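Local coordinates for EST1E (Clostridium proteoclasticum, PDB 2WTM), which hydrolyses feruloyl esters as a promiscuous feruloyl esterase of the alpha/beta-hydrolase superfamily, from a rumen bacterium, at residues Leu112-Ala117 / Lys126-Leu131; Phe184-Thr189 / Ser212-Asn217; Gln199-Pro204 / Gly225-Tyr230. All blocks are in the same frame, centred on the assembly; numbering follows the deposited sequence. Where two conformers were deposited one is given.

Contact 1: residues Leu112-Ala117 / Lys126-Leu131; sequences LSVMLA and KALIPL
Helix segment 112-117 runs nearly antiparallel to strand segment 126-131, their axes inclined at 155° and 7.8 Å apart at closest approach, with Met115 over Pro130 as the nearest backbone pair. This is the return half of a beta-alpha-beta crossover in the alpha/beta-hydrolase fold: strand 99-107 leads into helix 109-120, and the chain comes back along strand 125-131, parallel to the first strand and beside it. The helix starts at what is probably the nucleophile elbow, and the side chain of Val114 also touches that turn.

The interface is wholly buried and apolar. Leu128 and Pro130, two positions apart on the strand, both point at the helix, while Ile129 between them turns to the far face of the sheet, against helix 234-249. Leu128 has CG anti to its backbone N (chi1 171°), which carries the fork of its two methyls to the helix backbone. CD1 lies 3.6 Å from Val114 CG2 and equally 3.6 Å from the carbonyl oxygen Val114 O, the two side chains crossing obliquely; CD2 instead approaches Met115 CA at 4.1 Å. Val114 holds CG2 in the crowded position between its backbone N and carbonyl carbon, and this is the methyl that faces the strand.

Met115 leaves the helix flank with CG beside its backbone N, extends through chi2 and bends at chi3 (62°). Its chain passes across the proline ring at about a right angle, with Met115 CG 3.6 Å from Pro130 CG and the sulfur Met115 SD 4.1 Å from Pro130 CB.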
ATOM      1  N   LEU A 112      13.312  -6.408  -1.748  1.00  8.12           N
ATOM      2  CA  LEU A 112      11.992  -6.292  -2.354  1.00  9.21           C
ATOM      3  C   LEU A 112      11.438  -4.862  -2.280  1.00  8.74           C
ATOM      4  O   LEU A 112      11.023  -4.251  -3.271  1.00  8.03           O
ATOM      5  CB  LEU A 112      11.017  -7.244  -1.728  1.00  9.96           C
ATOM      6  CG  LEU A 112       9.519  -7.075  -2.171  1.00  8.14           C
ATOM      7  CD1 LEU A 112       9.259  -7.224  -3.664  1.00 10.87           C
ATOM      8  CD2 LEU A 112       8.652  -7.974  -1.267  1.00 10.43           C
ATOM      9  N   SER A 113      11.499  -4.276  -1.072  1.00 10.24           N
ATOM     10  CA  SER A 113      10.933  -2.962  -0.838  1.00  9.57           C
ATOM     11  C   SER A 113      11.538  -1.883  -1.753  1.00  9.01           C
ATOM     12  O   SER A 113      10.829  -0.997  -2.303  1.00  9.54           O
ATOM     13  CB  SER A 113      11.077  -2.623   0.641  1.00  9.23           C
ATOM     14  OG  SER A 113      10.252  -3.445   1.454  1.00  7.48           O
ATOM     15  N   VAL A 114      12.882  -1.887  -1.894  1.00  8.92           N
ATOM     16  CA  VAL A 114      13.502  -1.006  -2.832  1.00  8.61           C
ATOM     17  C   VAL A 114      13.236  -1.264  -4.329  1.00  7.70           C
ATOM     18  O   VAL A 114      13.090  -0.331  -5.129  1.00  8.71           O
ATOM     19  CB  VAL A 114      14.997  -0.704  -2.475  1.00  9.27           C
ATOM     20  CG1 VAL A 114      15.159  -0.047  -1.077  1.00 12.12           C
ATOM     21  CG2 VAL A 114      15.886  -1.889  -2.654  1.00 11.14           C
ATOM     22  N   MET A 115      13.090  -2.544  -4.679  1.00  8.76           N
ATOM     23  CA  MET A 115      12.585  -2.807  -6.022  1.00  8.07           C
ATOM     24  C   MET A 115      11.259  -2.065  -6.300  1.00  8.51           C
ATOM     25  O   MET A 115      11.058  -1.499  -7.348  1.00  9.20           O
ATOM     26  CB  MET A 115      12.435  -4.302  -6.268  1.00  8.44           C
ATOM     27  CG  MET A 115      13.795  -5.057  -6.256  1.00 11.64           C
ATOM     28  SD  MET A 115      13.649  -6.853  -6.219  1.00 11.31           S
ATOM     29  CE  MET A 115      12.788  -7.226  -7.757  1.00  9.47           C
ATOM     30  N   LEU A 116      10.349  -2.154  -5.350  1.00  8.13           N
ATOM     31  CA  LEU A 116       9.059  -1.543  -5.494  1.00  8.77           C
ATOM     32  C   LEU A 116       9.146  -0.029  -5.452  1.00  8.19           C
ATOM     33  O   LEU A 116       8.637   0.670  -6.306  1.00  8.85           O
ATOM     34  CB  LEU A 116       8.092  -2.049  -4.400  1.00  8.86           C
ATOM     35  CG  LEU A 116       7.919  -3.558  -4.184  1.00  9.54           C
ATOM     36  CD1 LEU A 116       6.941  -3.964  -3.022  1.00  7.90           C
ATOM     37  CD2 LEU A 116       7.411  -4.133  -5.552  1.00  8.08           C
ATOM     38  N   ALA A 117       9.837   0.520  -4.437  1.00  8.53           N
ATOM     39  CA  ALA A 117       9.921   1.940  -4.226  1.00  8.62           C
ATOM     40  C   ALA A 117      10.728   2.603  -5.398  1.00  8.89           C
ATOM     41  O   ALA A 117      10.411   3.690  -5.815  1.00  9.07           O
ATOM     42  CB  ALA A 117      10.599   2.280  -2.866  1.00  9.61           C
ATOM     43  N   LYS A 126      18.614   6.812  -9.207  1.00 13.13           N
ATOM     44  CA  LYS A 126      19.490   6.688 -10.340  1.00 13.65           C
ATOM     45  C   LYS A 126      19.960   5.262 -10.658  1.00 12.96           C
ATOM     46  O   LYS A 126      20.241   4.899 -11.798  1.00 14.76           O
ATOM     47  CB  LYS A 126      20.673   7.619 -10.106  1.00 14.91           C
ATOM     48  CG  LYS A 126      21.707   7.631 -11.276  1.00 17.03           C
ATOM     49  CD  LYS A 126      22.612   8.861 -11.031  1.00 19.33           C
ATOM     50  CE  LYS A 126      23.766   9.022 -12.093  1.00 22.92           C
ATOM     51  NZ  LYS A 126      24.541   7.842 -12.090  1.00 25.72           N
ATOM     52  N   ALA A 127      20.117   4.448  -9.619  1.00 11.44           N
ATOM     53  CA  ALA A 127      20.390   3.033  -9.723  1.00 11.05           C
ATOM     54  C   ALA A 127      19.903   2.309  -8.457  1.00 12.52           C
ATOM     55  O   ALA A 127      19.638   2.992  -7.454  1.00 10.94           O
ATOM     56  CB  ALA A 127      21.899   2.763  -9.949  1.00 13.54           C
ATOM     57  N   LEU A 128      19.876   0.986  -8.506  1.00 12.66           N
ATOM     58  CA  LEU A 128      19.142   0.169  -7.523  1.00 11.58           C
ATOM     59  C   LEU A 128      19.958  -1.056  -7.234  1.00 12.52           C
ATOM     60  O   LEU A 128      20.445  -1.742  -8.148  1.00 12.46           O
ATOM     61  CB  LEU A 128      17.798  -0.232  -8.148  1.00 11.57           C
ATOM     62  CG  LEU A 128      17.024  -1.238  -7.348  1.00 11.62           C
ATOM     63  CD1 LEU A 128      16.538  -0.715  -6.044  1.00 12.27           C
ATOM     64  CD2 LEU A 128      15.872  -1.653  -8.197  1.00 11.80           C
ATOM     65  N   ILE A 129      20.084  -1.371  -5.956  1.00 12.53           N
ATOM     66  CA  ILE A 129      20.814  -2.551  -5.476  1.00 12.42           C
ATOM     67  C   ILE A 129      20.010  -3.454  -4.543  1.00 12.05           C
ATOM     68  O   ILE A 129      20.070  -3.293  -3.334  1.00 11.45           O
ATOM     69  CB  ILE A 129      22.122  -2.124  -4.775  1.00 13.76           C
ATOM     70  CG1 ILE A 129      22.881  -1.170  -5.693  1.00 13.46           C
ATOM     71  CG2 ILE A 129      22.949  -3.376  -4.511  1.00 14.55           C
ATOM     72  CD1 ILE A 129      24.107  -0.594  -5.051  1.00 15.97           C
ATOM     73  N   PRO A 130      19.276  -4.423  -5.105  1.00 10.52           N
ATOM     74  CA  PRO A 130      18.601  -5.382  -4.234  1.00 11.22           C
ATOM     75  C   PRO A 130      19.557  -6.493  -3.829  1.00 11.87           C
ATOM     76  O   PRO A 130      19.978  -7.272  -4.670  1.00 13.14           O
ATOM     77  CB  PRO A 130      17.436  -5.861  -5.113  1.00 10.46           C
ATOM     78  CG  PRO A 130      17.389  -4.916  -6.239  1.00 11.34           C
ATOM     79  CD  PRO A 130      18.837  -4.583  -6.479  1.00 11.55           C
ATOM     80  N   LEU A 131      19.781  -6.626  -2.537  1.00 11.87           N
ATOM     81  CA  LEU A 131      20.679  -7.627  -1.957  1.00 11.69           C
ATOM     82  C   LEU A 131      19.834  -8.835  -1.479  1.00 10.55           C
ATOM     83  O   LEU A 131      18.983  -8.634  -0.622  1.00 11.61           O
ATOM     84  CB  LEU A 131      21.470  -7.003  -0.827  1.00 12.45           C
ATOM     85  CG  LEU A 131      22.341  -5.832  -1.180  1.00 14.45           C
ATOM     86  CD1 LEU A 131      22.850  -5.070   0.045  1.00 18.87           C
ATOM     87  CD2 LEU A 131      23.465  -6.182  -2.136  1.00 15.10           C
TER

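Contact 2: residues Phe184-Thr189 / Ser212-Asn217; sequences FVDKYT and SKQYKN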
ATOM      1  N   PHE A 184       6.515  -3.721 -11.240  1.00 11.27           N
ATOM      2  CA  PHE A 184       7.549  -2.798 -10.746  1.00 10.58           C
ATOM      3  C   PHE A 184       8.933  -3.068 -11.388  1.00 11.65           C
ATOM      4  O   PHE A 184       9.707  -2.142 -11.594  1.00 13.03           O
ATOM      5  CB  PHE A 184       7.712  -2.876  -9.189  1.00 11.01           C
ATOM      6  CG  PHE A 184       6.478  -2.531  -8.399  1.00  8.61           C
ATOM      7  CD1 PHE A 184       6.392  -1.340  -7.762  1.00  7.16           C
ATOM      8  CD2 PHE A 184       5.368  -3.366  -8.360  1.00  9.49           C
ATOM      9  CE1 PHE A 184       5.295  -0.990  -6.983  1.00  9.28           C
ATOM     10  CE2 PHE A 184       4.265  -3.061  -7.564  1.00  8.81           C
ATOM     11  CZ  PHE A 184       4.227  -1.855  -6.892  1.00  7.80           C
ATOM     12  N   VAL A 185       9.239  -4.323 -11.623  1.00 10.71           N
ATOM     13  CA  VAL A 185      10.477  -4.675 -12.340  1.00 11.22           C
ATOM     14  C   VAL A 185      10.439  -4.051 -13.743  1.00 13.63           C
ATOM     15  O   VAL A 185      11.403  -3.424 -14.203  1.00 13.04           O
ATOM     16  CB  VAL A 185      10.676  -6.179 -12.414  1.00 11.94           C
ATOM     17  CG1 VAL A 185      11.814  -6.557 -13.340  1.00 12.06           C
ATOM     18  CG2 VAL A 185      10.918  -6.749 -11.006  1.00 12.66           C
ATOM     19  N   ASP A 186       9.316  -4.231 -14.417  1.00 13.69           N
ATOM     20  CA  ASP A 186       9.198  -3.667 -15.749  1.00 15.73           C
ATOM     21  C   ASP A 186       9.336  -2.157 -15.815  1.00 15.35           C
ATOM     22  O   ASP A 186       9.772  -1.593 -16.853  1.00 18.24           O
ATOM     23  CB  ASP A 186       7.820  -4.054 -16.328  1.00 16.04           C
ATOM     24  CG  ASP A 186       7.801  -5.428 -16.933  1.00 22.89           C
ATOM     25  OD1 ASP A 186       8.869  -6.103 -17.112  1.00 28.00           O
ATOM     26  OD2 ASP A 186       6.657  -5.849 -17.244  1.00 27.69           O
ATOM     27  N   LYS A 187       8.924  -1.459 -14.772  1.00 14.81           N
ATOM     28  CA  LYS A 187       8.950  -0.021 -14.782  1.00 15.61           C
ATOM     29  C   LYS A 187      10.304   0.588 -14.506  1.00 17.41           C
ATOM     30  O   LYS A 187      10.535   1.735 -14.958  1.00 19.48           O
ATOM     31  CB  LYS A 187       7.910   0.542 -13.848  1.00 16.05           C
ATOM     32  CG  LYS A 187       6.497   0.318 -14.336  1.00 21.00           C
ATOM     33  CD  LYS A 187       6.242   0.910 -15.710  1.00 27.34           C
ATOM     34  CE  LYS A 187       6.415   2.401 -15.731  1.00 32.44           C
ATOM     35  NZ  LYS A 187       5.917   3.019 -17.012  1.00 32.65           N
ATOM     36  N   TYR A 188      11.212  -0.152 -13.847  1.00 14.04           N
ATOM     37  CA  TYR A 188      12.486   0.462 -13.473  1.00 14.42           C
ATOM     38  C   TYR A 188      13.543  -0.032 -14.436  1.00 14.25           C
ATOM     39  O   TYR A 188      14.028  -1.151 -14.322  1.00 15.13           O
ATOM     40  CB  TYR A 188      12.859   0.117 -12.013  1.00 12.72           C
ATOM     41  CG  TYR A 188      14.082   0.918 -11.567  1.00 12.28           C
ATOM     42  CD1 TYR A 188      13.933   2.230 -11.121  1.00 11.75           C
ATOM     43  CD2 TYR A 188      15.368   0.360 -11.638  1.00 13.39           C
ATOM     44  CE1 TYR A 188      15.058   2.985 -10.707  1.00 11.48           C
ATOM     45  CE2 TYR A 188      16.456   1.108 -11.264  1.00 10.11           C
ATOM     46  CZ  TYR A 188      16.288   2.403 -10.807  1.00  9.98           C
ATOM     47  OH  TYR A 188      17.365   3.201 -10.451  1.00 14.41           O
ATOM     48  N   THR A 189      13.832   0.842 -15.391  1.00 15.16           N
ATOM     49  CA  THR A 189      14.775   0.522 -16.487  1.00 15.10           C
ATOM     50  C   THR A 189      16.153   1.069 -16.328  1.00 15.24           C
ATOM     51  O   THR A 189      16.993   0.877 -17.249  1.00 18.16           O
ATOM     52  CB  THR A 189      14.216   1.050 -17.794  1.00 14.97           C
ATOM     53  OG1 THR A 189      14.072   2.450 -17.702  1.00 17.74           O
ATOM     54  CG2 THR A 189      12.840   0.363 -18.039  1.00 18.33           C
ATOM     55  N   SER A 212      16.560 -10.870 -12.597  1.00 15.30           N
ATOM     56  CA  SER A 212      17.687 -10.222 -13.284  1.00 16.19           C
ATOM     57  C   SER A 212      17.541 -10.219 -14.792  1.00 16.50           C
ATOM     58  O   SER A 212      18.086  -9.361 -15.458  1.00 16.72           O
ATOM     59  CB  SER A 212      19.024 -10.836 -12.909  1.00 17.07           C
ATOM     60  OG  SER A 212      19.302 -12.132 -13.511  1.00 18.13           O
ATOM     61  N   LYS A 213      16.885 -11.236 -15.325  1.00 17.54           N
ATOM     62  CA  LYS A 213      16.651 -11.315 -16.761  1.00 18.46           C
ATOM     63  C   LYS A 213      15.469 -10.465 -17.171  1.00 18.84           C
ATOM     64  O   LYS A 213      15.433  -9.978 -18.291  1.00 18.83           O
ATOM     65  CB  LYS A 213      16.460 -12.776 -17.179  1.00 18.97           C
ATOM     66  CG  LYS A 213      17.719 -13.616 -16.897  1.00 20.96           C
ATOM     67  CD  LYS A 213      17.675 -14.990 -17.455  1.00 23.79           C
ATOM     68  CE  LYS A 213      18.595 -15.980 -16.704  1.00 27.74           C
ATOM     69  NZ  LYS A 213      20.035 -15.648 -16.775  1.00 34.73           N
ATOM     70  N   GLN A 214      14.514 -10.239 -16.253  1.00 18.31           N
ATOM     71  CA  GLN A 214      13.368  -9.407 -16.558  1.00 17.20           C
ATOM     72  C   GLN A 214      13.683  -7.919 -16.672  1.00 16.70           C
ATOM     73  O   GLN A 214      13.123  -7.177 -17.504  1.00 17.69           O
ATOM     74  CB  GLN A 214      12.277  -9.619 -15.519  1.00 17.40           C
ATOM     75  CG  GLN A 214      11.013  -9.009 -15.962  1.00 18.18           C
ATOM     76  CD  GLN A 214       9.952  -8.971 -14.916  1.00 20.83           C
ATOM     77  OE1 GLN A 214       9.917  -9.831 -14.000  1.00 22.15           O
ATOM     78  NE2 GLN A 214       8.999  -8.046 -15.117  1.00 19.77           N
ATOM     79  N   TYR A 215      14.564  -7.435 -15.790  1.00 14.11           N
ATOM     80  CA  TYR A 215      14.956  -6.080 -15.770  1.00 13.97           C
ATOM     81  C   TYR A 215      15.605  -5.705 -17.117  1.00 13.99           C
ATOM     82  O   TYR A 215      16.323  -6.571 -17.708  1.00 16.87           O
ATOM     83  CB  TYR A 215      15.981  -5.876 -14.633  1.00 12.78           C
ATOM     84  CG  TYR A 215      15.380  -5.479 -13.302  1.00 10.69           C
ATOM     85  CD1 TYR A 215      15.607  -6.256 -12.178  1.00 12.85           C
ATOM     86  CD2 TYR A 215      14.642  -4.313 -13.180  1.00 12.24           C
ATOM     87  CE1 TYR A 215      15.054  -5.899 -10.928  1.00 11.49           C
ATOM     88  CE2 TYR A 215      14.122  -3.928 -11.926  1.00 12.87           C
ATOM     89  CZ  TYR A 215      14.323  -4.770 -10.814  1.00 12.62           C
ATOM     90  OH  TYR A 215      13.762  -4.396  -9.597  1.00 13.50           O
ATOM     91  N   LYS A 216      15.415  -4.470 -17.533  1.00 14.98           N
ATOM     92  CA  LYS A 216      16.087  -3.909 -18.718  1.00 16.38           C
ATOM     93  C   LYS A 216      17.588  -3.894 -18.577  1.00 17.78           C
ATOM     94  O   LYS A 216      18.309  -4.256 -19.510  1.00 19.22           O
ATOM     95  CB  LYS A 216      15.578  -2.508 -19.024  1.00 17.04           C
ATOM     96  CG  LYS A 216      16.137  -1.871 -20.256  1.00 21.28           C
ATOM     97  CD  LYS A 216      15.481  -2.465 -21.509  1.00 23.25           C
ATOM     98  CE  LYS A 216      16.122  -1.899 -22.749  1.00 26.83           C
ATOM     99  NZ  LYS A 216      15.576  -2.684 -23.894  1.00 25.40           N
ATOM    100  N   ASN A 217      18.077  -3.480 -17.414  1.00 16.64           N
ATOM    101  CA  ASN A 217      19.498  -3.191 -17.225  0.50 16.40           C
ATOM    102  C   ASN A 217      19.924  -3.754 -15.845  1.00 16.89           C
ATOM    103  O   ASN A 217      20.190  -2.960 -14.959  1.00 19.67           O
ATOM    104  CB  ASN A 217      19.729  -1.675 -17.241  0.50 17.32           C
ATOM    105  CG  ASN A 217      19.809  -1.066 -18.656  0.50 17.73           C
ATOM    106  OD1 ASN A 217      20.592  -1.525 -19.490  0.50 18.27           O
ATOM    107  ND2 ASN A 217      19.049  -0.006 -18.896  0.50 15.47           N
TER
HETATM  108  O   HOH W   1      11.963  -2.347  -9.762  1.00 12.48           O
HETATM  109  O   HOH W   2      13.213  -3.120 -16.430  1.00 15.19           O
HETATM  110  O   HOH W   3      11.778  -4.924 -17.870  1.00 34.03           O
HETATM  111  O   HOH W   4      16.628  -2.079 -15.252  1.00 15.50           O
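Two helix-to-strand turns of the alpha/beta-hydrolase fold lie together here: helix 181-187 gives way at Tyr188 before strand 192-197, and helix 205-214 at Tyr215 before strand 218-223. Val185 sits at the centre, CG1 anti to its backbone N (chi1 170°). That rotamer sets CG1 over the middle of the Tyr215 ring, 3.6 Å from the centroid and 11° off the normal, a CH-pi contact; CG2 lies near the phenol end of the same ring, whose chi1 departs from the usual staggered positions. CG1 also presses on the amide carbon Gln214 CD at 3.4 Å.

Gln214, with CG anti to its N and the chain extended beyond it, reaches past Val185 to Asp186. Gln214 NE2 donates to Asp186 OD1 at 2.8 Å, in its own amide plane but from well above the carboxylate, the two planes standing 78° apart; a second, weak bond takes NE2 to Glu182 O.

At the edge of the Tyr215 ring, CD2 meets the carbonyl oxygen Tyr188 O at 3.4 Å. The ring's hydroxyl donates to a water that donates to Phe184 O. Another water accepts from Asn217 N and donates to Tyr188 O, bridging the two backbones. Thr189, with OG1 in the crowded position, packs CB on Lys216 CB at 4.0 Å. Asn217, CG anti to its carbonyl carbon, donates from ND2 to Thr189 O at 2.8 Å, almost along the C=O axis.

Contact 3: residues Gln199-Pro204 / Gly225-Tyr230; sequences QDEAVP and GDTHCY. With PO4 (phosphate ion), chain E.
Asp200 OD1 is gripped by two backbone N-H groups of its own loop: Ala202 N at 2.8 Å, nearly along the C-O axis, and Val203 N at 2.9 Å, from above the carboxylate plane. The first bond makes an Asx turn, the second the wider Asx motif, and together they fix the rotation of the carboxylate. Its other oxygen, OD2, turns to His228. There His228 ND1 donates to Asp200 OD2 at 2.7 Å with an N-H...O angle of 168°, in the ring plane and onto the syn lone pair, although carboxylate and imidazole planes are 62° apart. A water at 2.7 Å from Asp200 OD2 donates to that oxygen and also to Thr227 O.

Both loops follow parallel strands of the alpha/beta-hydrolase sheet, 192-197 and 218-223, and the geometry is consistent with a Ser-His-Asp catalytic triad in which Ser108 on the nucleophile elbow is the third member. The buttressed carboxylate would orient the imidazole and probably raise its basicity.

The ring is placed by CG anti to the backbone N (chi1 -171°) and held by packing. Ala202 CB stands over one face, offset toward the rim, 3.6 Å from the His228 ring centroid, a CH-pi contact, while Val203 CG2 comes obliquely to His228 CE1. The backbone of the histidine is held too, its N donating at 2.9 Å to the syn lone pair of Glu201 OE1, whose side chain bends back at chi2.

A phosphate, probably from the crystallisation liquor, lies in the ring plane at the NE2 edge, while Asp200 meets the ND1 edge; Ser108 OG and the backbone N atoms of Phe36 and Gln109 also bind it. His228 NE2 donates to its O3 at 2.7 Å.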
ATOM      1  N   GLN A 199      23.602 -20.538  -1.913  1.00 17.25           N
ATOM      2  CA  GLN A 199      23.128 -21.408  -0.877  1.00 18.91           C
ATOM      3  C   GLN A 199      22.221 -20.659   0.118  1.00 18.99           C
ATOM      4  O   GLN A 199      22.216 -20.944   1.307  1.00 20.40           O
ATOM      5  CB  GLN A 199      24.325 -22.043  -0.172  1.00 20.73           C
ATOM      6  CG  GLN A 199      25.105 -22.994  -1.072  1.00 23.52           C
ATOM      7  CD  GLN A 199      24.361 -24.312  -1.350  1.00 28.35           C
ATOM      8  OE1 GLN A 199      23.411 -24.651  -0.639  1.00 31.50           O
ATOM      9  NE2 GLN A 199      24.801 -25.057  -2.350  1.00 26.78           N
ATOM     10  N   ASP A 200      21.446 -19.691  -0.385  1.00 17.75           N
ATOM     11  CA  ASP A 200      20.559 -18.902   0.451  1.00 18.24           C
ATOM     12  C   ASP A 200      19.424 -19.797   0.920  1.00 17.90           C
ATOM     13  O   ASP A 200      18.675 -20.328   0.131  1.00 19.75           O
ATOM     14  CB  ASP A 200      20.046 -17.673  -0.335  1.00 16.64           C
ATOM     15  CG  ASP A 200      19.273 -16.660   0.512  1.00 16.81           C
ATOM     16  OD1 ASP A 200      18.459 -17.030   1.360  1.00 14.37           O
ATOM     17  OD2 ASP A 200      19.504 -15.458   0.291  1.00 16.83           O
ATOM     18  N   GLU A 201      19.356 -19.961   2.227  1.00 19.35           N
ATOM     19  CA  GLU A 201      18.412 -20.836   2.894  1.00 20.56           C
ATOM     20  C   GLU A 201      17.052 -20.188   3.110  1.00 22.12           C
ATOM     21  O   GLU A 201      16.150 -20.814   3.670  1.00 23.42           O
ATOM     22  CB  GLU A 201      19.014 -21.192   4.291  1.00 22.68           C
ATOM     23  CG  GLU A 201      19.155 -20.016   5.410  1.00 24.17           C
ATOM     24  CD  GLU A 201      20.340 -19.031   5.243  1.00 24.43           C
ATOM     25  OE1 GLU A 201      20.938 -18.944   4.166  1.00 17.22           O
ATOM     26  OE2 GLU A 201      20.620 -18.285   6.213  1.00 29.99           O
ATOM     27  N   ALA A 202      16.957 -18.898   2.813  1.00 20.42           N
ATOM     28  CA  ALA A 202      15.797 -18.111   3.247  1.00 20.94           C
ATOM     29  C   ALA A 202      14.958 -17.711   2.078  1.00 20.16           C
ATOM     30  O   ALA A 202      13.726 -17.750   2.168  1.00 22.04           O
ATOM     31  CB  ALA A 202      16.266 -16.893   4.008  1.00 21.40           C
ATOM     32  N   VAL A 203      15.599 -17.264   1.010  1.00 20.05           N
ATOM     33  CA  VAL A 203      14.904 -16.854  -0.225  1.00 21.02           C
ATOM     34  C   VAL A 203      15.635 -17.419  -1.418  1.00 20.50           C
ATOM     35  O   VAL A 203      16.882 -17.327  -1.513  1.00 19.97           O
ATOM     36  CB  VAL A 203      14.718 -15.250  -0.229  1.00 20.56           C
ATOM     37  CG1 VAL A 203      14.055 -14.803   1.065  1.00 19.34           C
ATOM     38  CG2 VAL A 203      16.004 -14.538  -0.364  1.00 22.07           C
ATOM     39  N   PRO A 204      14.894 -18.038  -2.354  1.00 20.39           N
ATOM     40  CA  PRO A 204      15.507 -18.813  -3.398  1.00 21.52           C
ATOM     41  C   PRO A 204      16.323 -18.007  -4.384  1.00 20.63           C
ATOM     42  O   PRO A 204      15.822 -17.033  -4.962  1.00 20.77           O
ATOM     43  CB  PRO A 204      14.278 -19.431  -4.122  1.00 21.54           C
ATOM     44  CG  PRO A 204      13.204 -18.481  -3.869  1.00 22.54           C
ATOM     45  CD  PRO A 204      13.420 -18.087  -2.456  1.00 21.89           C
ATOM     46  N   GLY A 225      28.276 -20.389  -2.859  1.00 18.41           N
ATOM     47  CA  GLY A 225      28.267 -21.089  -1.625  1.00 18.41           C
ATOM     48  C   GLY A 225      27.732 -20.363  -0.431  1.00 18.64           C
ATOM     49  O   GLY A 225      27.619 -20.926   0.655  1.00 20.42           O
ATOM     50  N   ASP A 226      27.309 -19.109  -0.648  1.00 19.59           N
ATOM     51  CA  ASP A 226      27.025 -18.230   0.480  1.00 17.12           C
ATOM     52  C   ASP A 226      25.540 -18.183   0.881  1.00 17.27           C
ATOM     53  O   ASP A 226      24.655 -18.589   0.108  1.00 16.66           O
ATOM     54  CB  ASP A 226      27.571 -16.859   0.241  1.00 18.00           C
ATOM     55  CG  ASP A 226      28.099 -16.223   1.514  1.00 16.91           C
ATOM     56  OD1 ASP A 226      27.842 -16.746   2.625  1.00 18.43           O
ATOM     57  OD2 ASP A 226      28.726 -15.183   1.371  1.00 19.70           O
ATOM     58  N   THR A 227      25.340 -17.713   2.103  1.00 16.93           N
ATOM     59  CA  THR A 227      24.095 -17.775   2.816  1.00 17.20           C
ATOM     60  C   THR A 227      23.295 -16.460   2.603  1.00 16.06           C
ATOM     61  O   THR A 227      23.693 -15.527   1.902  1.00 15.73           O
ATOM     62  CB  THR A 227      24.379 -18.007   4.301  1.00 17.83           C
ATOM     63  OG1 THR A 227      25.045 -16.872   4.859  1.00 18.68           O
ATOM     64  CG2 THR A 227      25.321 -19.240   4.476  1.00 21.23           C
ATOM     65  N   HIS A 228      22.151 -16.453   3.219  1.00 15.47           N
ATOM     66  CA  HIS A 228      21.237 -15.298   3.096  1.00 15.26           C
ATOM     67  C   HIS A 228      21.867 -13.978   3.507  1.00 15.54           C
ATOM     68  O   HIS A 228      21.592 -12.960   2.875  1.00 15.92           O
ATOM     69  CB  HIS A 228      19.997 -15.567   3.929  1.00 15.66           C
ATOM     70  CG  HIS A 228      18.895 -14.574   3.724  1.00 16.45           C
ATOM     71  ND1 HIS A 228      18.442 -14.199   2.480  1.00 17.30           N
ATOM     72  CD2 HIS A 228      18.156 -13.875   4.630  1.00 17.91           C
ATOM     73  CE1 HIS A 228      17.482 -13.293   2.624  1.00 16.58           C
ATOM     74  NE2 HIS A 228      17.298 -13.074   3.911  1.00 17.52           N
ATOM     75  N   CYS A 229      22.632 -13.989   4.597  1.00 17.22           N
ATOM     76  CA  CYS A 229      23.312 -12.771   5.086  1.00 16.76           C
ATOM     77  C   CYS A 229      24.806 -12.782   4.851  1.00 17.88           C
ATOM     78  O   CYS A 229      25.562 -12.030   5.502  1.00 18.38           O
ATOM     79  CB  CYS A 229      23.043 -12.523   6.563  1.00 18.53           C
ATOM     80  SG  CYS A 229      21.337 -12.201   7.014  1.00 21.90           S
ATOM     81  N   TYR A 230      25.242 -13.625   3.922  1.00 17.59           N
ATOM     82  CA  TYR A 230      26.634 -13.639   3.483  1.00 18.95           C
ATOM     83  C   TYR A 230      27.630 -13.973   4.619  1.00 20.45           C
ATOM     84  O   TYR A 230      28.593 -13.228   4.900  1.00 19.90           O
ATOM     85  CB  TYR A 230      26.983 -12.344   2.736  1.00 18.44           C
ATOM     86  CG  TYR A 230      25.826 -11.749   1.977  1.00 15.88           C
ATOM     87  CD1 TYR A 230      25.259 -12.424   0.897  1.00 16.95           C
ATOM     88  CD2 TYR A 230      25.284 -10.533   2.319  1.00 17.04           C
ATOM     89  CE1 TYR A 230      24.229 -11.855   0.160  1.00 17.70           C
ATOM     90  CE2 TYR A 230      24.250  -9.970   1.585  1.00 16.78           C
ATOM     91  CZ  TYR A 230      23.711 -10.652   0.548  1.00 16.75           C
ATOM     92  OH  TYR A 230      22.670 -10.171  -0.236  1.00 16.39           O
TER
HETATM   93  P   PO4 E1249      14.725 -10.978   5.950  1.00 27.61           P
HETATM   94  O1  PO4 E1249      15.991 -10.341   6.514  1.00 29.77           O
HETATM   95  O2  PO4 E1249      14.101 -11.549   7.202  1.00 27.00           O
HETATM   96  O3  PO4 E1249      15.080 -12.192   5.104  1.00 29.06           O
HETATM   97  O4  PO4 E1249      13.819 -10.028   5.116  1.00 15.24           O
HETATM   98  O   HOH W   5      22.079 -14.642  -0.164  1.00 14.48           O
HETATM   99  O   HOH W   6      22.691 -16.328   6.674  1.00 23.95           O

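Overall arrangement
From the N terminus, contact 1 comes first and closes a short loop: eight residues separate its segments, of which 121-124 join helix 109-120 to strand 125-131 at the core of the sheet. It is complete before the other two begin. Contacts 2 and 3 cross, their segments following in the order 184-189, 199-204, 212-217, 225-230. Contact 2 lies at the N-terminal ends and contact 3 at the C-terminal ends of the neighbouring strands 192-197 and 218-223; the nearest atoms of the two contacts are about 10 Å apart. Contact 1 touches both: Met115 and Ala127 meet Tyr215 and Tyr188 of contact 2, and Leu131 at the strand's C-terminal end meets Tyr230 of contact 3.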